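PDB 4J35: phosphotriesterase, putative from Deinococcus radiodurans, which binds two divalent metal ions and probably hydrolyses lactones, here in a form engineered for organophosphate hydrolysis. Local coordinates for residues V310-T314 against V315-A319. The protein carries 7 engineered substitutions. Numbering follows the deposited sequence.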
loop_
_atom_site.group_PDB
_atom_site.type_symbol
_atom_site.label_atom_id
_atom_site.label_comp_id
_atom_site.label_asym_id
_atom_site.label_seq_id
_atom_site.Cartn_x
_atom_site.Cartn_y
_atom_site.Cartn_z
ATOM N N VAL A 310 -6.049 2.345 19.389
ATOM C CA VAL A 310 -6.071 1.303 18.414
ATOM C C VAL A 310 -7.099 1.657 17.382
ATOM O O VAL A 310 -6.854 1.519 16.185
ATOM C CB VAL A 310 -6.420 -0.055 19.060
ATOM C CG1 VAL A 310 -6.887 -1.024 18.013
ATOM C CG2 VAL A 310 -5.211 -0.595 19.829
ATOM N N GLY A 311 -8.256 2.130 17.823
ATOM C CA GLY A 311 -9.310 2.484 16.886
ATOM C C GLY A 311 -8.901 3.689 16.041
ATOM O O GLY A 311 -9.383 3.891 14.916
ATOM N N GLN A 312 -8.000 4.501 16.575
ATOM C CA GLN A 312 -7.542 5.666 15.811
ATOM C C GLN A 312 -6.664 5.226 14.625
ATOM O O GLN A 312 -6.781 5.760 13.516
ATOM C CB GLN A 312 -6.739 6.595 16.689
ATOM C CG GLN A 312 -6.341 7.941 15.983
ATOM C CD GLN A 312 -7.546 8.821 15.659
ATOM O OE1 GLN A 312 -8.334 9.175 16.543
ATOM N NE2 GLN A 312 -7.699 9.171 14.387
ATOM N N MET A 313 -5.761 4.286 14.881
ATOM C CA MET A 313 -4.879 3.787 13.824
ATOM C C MET A 313 -5.671 3.040 12.781
ATOM O O MET A 313 -5.394 3.143 11.584
ATOM C CB MET A 313 -3.776 2.878 14.389
ATOM C CG MET A 313 -2.808 3.588 15.274
ATOM S SD MET A 313 -1.376 2.689 15.859
ATOM C CE MET A 313 -2.187 1.622 17.116
ATOM N N THR A 314 -6.616 2.186 13.229
ATOM C CA THR A 314 -7.239 1.238 12.309
ATOM C C THR A 314 -8.535 1.718 11.678
ATOM O O THR A 314 -8.943 1.184 10.668
ATOM C CB THR A 314 -7.521 -0.118 13.032
ATOM O OG1 THR A 314 -8.370 0.121 14.158
ATOM C CG2 THR A 314 -6.214 -0.706 13.504
ATOM N N VAL A 315 -9.172 2.746 12.246
ATOM C CA VAL A 315 -10.445 3.234 11.699
ATOM C C VAL A 315 -10.412 4.769 11.460
ATOM O O VAL A 315 -10.760 5.222 10.373
ATOM C CB VAL A 315 -11.639 2.914 12.651
ATOM C CG1 VAL A 315 -12.954 3.422 12.067
ATOM C CG2 VAL A 315 -11.733 1.378 12.937
ATOM N N GLY A 316 -10.012 5.507 12.485
ATOM C CA GLY A 316 -10.000 6.968 12.427
ATOM C C GLY A 316 -9.091 7.466 11.316
ATOM O O GLY A 316 -9.497 8.276 10.491
ATOM N N ASN A 317 -7.857 6.987 11.297
ATOM C CA ASN A 317 -6.896 7.461 10.300
ATOM C C ASN A 317 -7.276 7.114 8.866
ATOM O O ASN A 317 -7.221 7.965 7.985
ATOM C CB ASN A 317 -5.484 7.000 10.633
ATOM C CG ASN A 317 -5.003 7.547 11.943
ATOM O OD1 ASN A 317 -5.607 8.487 12.509
ATOM N ND2 ASN A 317 -3.871 7.045 12.414
ATOM N N PRO A 318 -7.636 5.846 8.593
ATOM C CA PRO A 318 -8.069 5.546 7.231
ATOM C C PRO A 318 -9.285 6.360 6.789
ATOM O O PRO A 318 -9.367 6.667 5.606
ATOM C CB PRO A 318 -8.444 4.048 7.297
ATOM C CG PRO A 318 -7.733 3.534 8.510
ATOM C CD PRO A 318 -7.557 4.650 9.446
ATOM N N ALA A 319 -10.216 6.686 7.693
ATOM C CA ALA A 319 -11.405 7.440 7.291
ATOM C C ALA A 319 -10.959 8.810 6.781
ATOM O O ALA A 319 -11.437 9.327 5.761
ATOM C CB ALA A 319 -12.345 7.613 8.472
#
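The carboxamides of Gln312 and Asn317 meet with their planes turned 40° apart, and the two side chains cross at about a right angle. Asn317 OD1 lies almost in the plane of the Gln312 amide, 2.9 Å from NE2, and the N-H points nearly straight at it, although on the acceptor side NE2 sits tilted from the carbonyl plane. One face of the Asn317 amide is covered by the Gln312 carbonyl oxygen, 3.0 Å from Asn317 CG, and by Met313 CA, 3.7 Å from ND2. A bend at chi2 (66°) brings the glutamine chain back towards the next turn, over Gly316 CA, 3.7 Å from NE2; a CB there would collide with the amide. The backbone beneath widens into a pi-type turn: Asn317 N reaches Gln312 O at 2.8 Å, and Gly311 O takes the i+5 N-H of Gly316 and also the i+4 N-H of Val315. Pro318 kinks the helix and rests CD 3.4 Å from Met313 O. Asn317 ND2 donates to the carbonyls of Leu259 and Ala256, fastening helix 307-322 to the barrel strand 259-261 and the segment leading into it. With an alanine here, Gln312 NE2 would probably lose its acceptor, and the carbonyls of Leu259 and Ala256 the donor that joins them to the helix. One buried amide thus spends its oxygen within the helix and its nitrogen on the barrel, tying the widened turn to the TIM-barrel wall.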